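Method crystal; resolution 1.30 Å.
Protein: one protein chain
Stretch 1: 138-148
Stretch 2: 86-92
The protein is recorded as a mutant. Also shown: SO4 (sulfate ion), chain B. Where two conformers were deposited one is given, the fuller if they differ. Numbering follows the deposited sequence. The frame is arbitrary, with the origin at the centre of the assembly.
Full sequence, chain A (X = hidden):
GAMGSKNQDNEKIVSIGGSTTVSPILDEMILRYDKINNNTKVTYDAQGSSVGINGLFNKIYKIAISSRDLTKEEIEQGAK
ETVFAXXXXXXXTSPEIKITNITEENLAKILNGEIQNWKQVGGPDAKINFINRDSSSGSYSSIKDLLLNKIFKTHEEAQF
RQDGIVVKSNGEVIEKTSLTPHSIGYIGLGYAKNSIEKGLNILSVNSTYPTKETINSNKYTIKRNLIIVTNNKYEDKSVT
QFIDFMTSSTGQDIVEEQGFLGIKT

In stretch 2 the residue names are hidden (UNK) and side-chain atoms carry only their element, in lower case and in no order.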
# COMPACT_ATOMS: atom_id res chain seq x y z
N GLY A 138 0.15 -7.37 -6.54
CA GLY A 138 0.67 -6.52 -5.48
C GLY A 138 -0.30 -6.45 -4.32
O GLY A 138 0.11 -6.41 -3.16
N SER A 139 -1.59 -6.43 -4.62
CA SER A 139 -2.60 -6.31 -3.57
C SER A 139 -2.55 -7.51 -2.63
O SER A 139 -2.63 -7.36 -1.42
CB SER A 139 -3.98 -6.12 -4.20
OG SER A 139 -4.04 -4.88 -4.88
N TYR A 140 -2.45 -8.71 -3.19
CA TYR A 140 -2.31 -9.91 -2.37
C TYR A 140 -1.08 -9.80 -1.47
O TYR A 140 -1.13 -10.08 -0.29
CB TYR A 140 -2.24 -11.12 -3.29
CG TYR A 140 -1.88 -12.47 -2.71
CD1 TYR A 140 -2.81 -13.49 -2.67
CD2 TYR A 140 -0.59 -12.74 -2.28
CE1 TYR A 140 -2.47 -14.75 -2.21
CE2 TYR A 140 -0.25 -13.98 -1.81
CZ TYR A 140 -1.20 -14.98 -1.77
OH TYR A 140 -0.87 -16.24 -1.31
N SER A 141 0.03 -9.38 -2.05
CA SER A 141 1.27 -9.25 -1.29
C SER A 141 1.10 -8.27 -0.14
O SER A 141 1.59 -8.51 0.96
CB SER A 141 2.42 -8.80 -2.21
OG SER A 141 3.60 -8.54 -1.46
N SER A 142 0.43 -7.15 -0.39
CA SER A 142 0.25 -6.13 0.63
C SER A 142 -0.62 -6.63 1.77
O SER A 142 -0.32 -6.38 2.93
CB SER A 142 -0.34 -4.86 0.01
OG SER A 142 0.62 -4.16 -0.74
N ILE A 143 -1.70 -7.34 1.46
CA ILE A 143 -2.59 -7.83 2.51
C ILE A 143 -1.88 -8.93 3.30
O ILE A 143 -1.97 -8.99 4.53
CB ILE A 143 -3.93 -8.30 1.93
CG1 ILE A 143 -4.71 -7.11 1.35
CG2 ILE A 143 -4.74 -9.07 2.98
CD1 ILE A 143 -4.95 -5.94 2.31
N LYS A 144 -1.16 -9.80 2.62
CA LYS A 144 -0.41 -10.84 3.32
C LYS A 144 0.61 -10.22 4.29
O LYS A 144 0.74 -10.65 5.44
CB LYS A 144 0.27 -11.80 2.34
CG LYS A 144 1.06 -12.88 3.01
CD LYS A 144 1.22 -14.10 2.11
CE LYS A 144 2.30 -15.05 2.63
NZ LYS A 144 2.19 -15.33 4.08
N ASP A 145 1.32 -9.20 3.83
CA ASP A 145 2.38 -8.59 4.60
C ASP A 145 1.84 -7.71 5.73
O ASP A 145 2.40 -7.69 6.82
CB ASP A 145 3.29 -7.78 3.67
CG ASP A 145 4.12 -8.68 2.74
OD1 ASP A 145 4.19 -9.92 2.98
OD2 ASP A 145 4.70 -8.15 1.77
N LEU A 146 0.76 -6.98 5.48
CA LEU A 146 0.24 -6.00 6.43
C LEU A 146 -0.64 -6.63 7.49
O LEU A 146 -0.72 -6.13 8.60
CB LEU A 146 -0.56 -4.93 5.70
CG LEU A 146 0.25 -3.99 4.82
CD1 LEU A 146 -0.71 -3.21 3.95
CD2 LEU A 146 1.14 -3.06 5.65
N LEU A 147 -1.34 -7.70 7.12
CA LEU A 147 -2.29 -8.33 8.03
C LEU A 147 -1.82 -9.71 8.46
O LEU A 147 -1.52 -9.92 9.62
CB LEU A 147 -3.70 -8.36 7.43
CG LEU A 147 -4.47 -7.04 7.50
CD1 LEU A 147 -5.65 -7.01 6.56
CD2 LEU A 147 -4.92 -6.83 8.93
N LEU A 148 -1.75 -10.67 7.54
CA LEU A 148 -1.51 -12.04 7.93
C LEU A 148 -0.18 -12.22 8.63
O LEU A 148 -0.12 -12.87 9.68
CB LEU A 148 -1.57 -12.97 6.71
CG LEU A 148 -2.94 -13.11 6.06
CD1 LEU A 148 -2.86 -13.96 4.79
CD2 LEU A 148 -3.93 -13.73 7.02
N UNK A 86 1.30 6.97 -0.02
CA UNK A 86 0.67 5.81 0.60
C UNK A 86 -0.05 4.98 -0.45
O UNK A 86 -0.67 5.54 -1.37
c UNK A 86 1.42 7.22 4.85
c UNK A 86 0.69 9.18 3.72
c UNK A 86 0.24 7.03 2.76
c UNK A 86 0.16 8.41 2.72
o UNK A 86 1.84 9.41 5.77
c UNK A 86 0.87 6.44 3.83
c UNK A 86 1.31 8.59 4.79
c UNK A 86 -0.35 6.21 1.66
N UNK A 87 0.05 3.67 -0.29
CA UNK A 87 -0.65 2.69 -1.10
C UNK A 87 -1.59 1.96 -0.17
O UNK A 87 -1.22 0.97 0.49
o UNK A 87 0.46 -0.46 -2.56
c UNK A 87 0.38 1.75 -1.73
c UNK A 87 -0.24 0.57 -2.40
o UNK A 87 -1.42 0.68 -2.79
N UNK A 88 -2.81 2.46 -0.09
CA UNK A 88 -3.81 1.96 0.85
C UNK A 88 -4.79 1.00 0.22
O UNK A 88 -5.13 1.12 -0.96
c UNK A 88 -4.58 3.13 1.48
N UNK A 89 -5.26 0.05 1.02
CA UNK A 89 -6.30 -0.89 0.59
C UNK A 89 -7.47 -0.81 1.54
O UNK A 89 -7.31 -0.51 2.73
c UNK A 89 -4.65 -2.49 -0.47
c UNK A 89 -4.80 -3.80 -1.19
c UNK A 89 -3.28 -2.33 0.21
c UNK A 89 -5.78 -2.32 0.54
N UNK A 90 -8.65 -1.11 1.00
CA UNK A 90 -9.89 -1.04 1.74
C UNK A 90 -10.66 -2.33 1.52
O UNK A 90 -10.46 -3.04 0.54
c UNK A 90 -11.24 0.03 -0.13
c UNK A 90 -10.72 0.19 1.30
c UNK A 90 -12.05 1.23 -0.65
c UNK A 90 -9.86 1.44 1.42
N UNK A 91 -11.51 -2.64 2.49
CA UNK A 91 -12.32 -3.85 2.47
C UNK A 91 -13.77 -3.50 2.16
O UNK A 91 -14.36 -2.61 2.79
c UNK A 91 -9.69 -4.68 4.19
c UNK A 91 -8.46 -5.38 4.19
c UNK A 91 -8.45 -6.71 3.87
c UNK A 91 -9.59 -7.35 3.51
c UNK A 91 -10.80 -6.66 3.50
c UNK A 91 -12.17 -4.59 3.79
c UNK A 91 -10.86 -5.32 3.87
N UNK A 92 -14.32 -4.21 1.20
CA UNK A 92 -15.69 -4.00 0.76
C UNK A 92 -16.50 -5.26 0.97
O UNK A 92 -15.97 -6.39 0.91
c UNK A 92 -15.22 -2.15 -0.87
c UNK A 92 -15.78 -3.57 -0.72
c UNK A 92 -15.04 -4.52 -1.65
c UNK A 92 -15.37 -4.30 -3.11
S SO4 B . -2.83 -5.04 -8.38
O1 SO4 B . -4.09 -4.76 -7.69
O2 SO4 B . -2.46 -3.80 -9.04
O3 SO4 B . -1.85 -5.38 -7.37
O4 SO4 B . -3.08 -6.11 -9.31
O HOH W 1 -0.63 -2.94 -2.88

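Position 86 carries eight side-chain atoms: one carbon leads to a six-membered carbon ring that bears a single oxygen. No other standard residue has this pattern, and the side chain lies out of reach of the helix; it is Tyr86. Its OH is hydrogen-bonded elsewhere in the structure, which allows a polar group to sit in a buried place.

Position 87 has two carbons, the second carrying two oxygens. One oxygen nears Ser142 and is linked to it through a water. Both terminal atoms are oxygen, so this is a carboxylate: Asp87. It points toward the helix, yet its OD2 stays 4.1 Å from Ser142 OG, too far for a direct hydrogen bond. The water fills the gap, donating to Asp87 OD2 at 2.7 Å and lying 2.8 Å from Ser142 OG. An acidic side chain suits this partly exposed site, where its carboxylate can accept a hydrogen bond from water.

At position 88 a single carbon points away from the helix and touches nothing on it. This is Ala88, whose methyl is an apolar group in a buried site.

Position 89 shows four carbons, forked at the second, with the two branch carbons against Ser139, Ser142 and Ile143. This is Leu89. It points toward the helix and has the largest area covered by it. Leu89 CD1 lies 3.9 Å from Ser142 CB, while Leu89 CD2 lies 3.9 Å from Ser139 CB and 4.1 Å from Ile143 CD1. A fork beyond the first carbon places both methyls against the helix.

Position 90 also has four carbons, but the fork is at the first and one arm is two carbons long. It points away, making no contact with stretch 1: Ile90, its hydrocarbon suited to a buried site.

Position 91 has one carbon followed by a six-carbon ring without oxygen, which meets Ile143 and Leu147. It is Phe91. Its CB points sideways, but the ring reaches nearer, bringing Phe91 CZ to 3.9 Å from both Ile143 CD1 and Leu147 CD1. The methyls meet the ring obliquely; an apolar ring fits this buried pocket.

Position 92 repeats the four-carbon pattern forked at the first, out of reach of the helix: Ile92, whose apolar branched side chain suits a buried strand position.

The helix crosses the strand nearly at right angles, 85° between their directions, and the contact buries 274 Å². No direct hydrogen bond joins the two stretches: apolar packing centred on Leu89 holds them, with one water bridge beside it.

Stretch 2 86-92: YDALIFI
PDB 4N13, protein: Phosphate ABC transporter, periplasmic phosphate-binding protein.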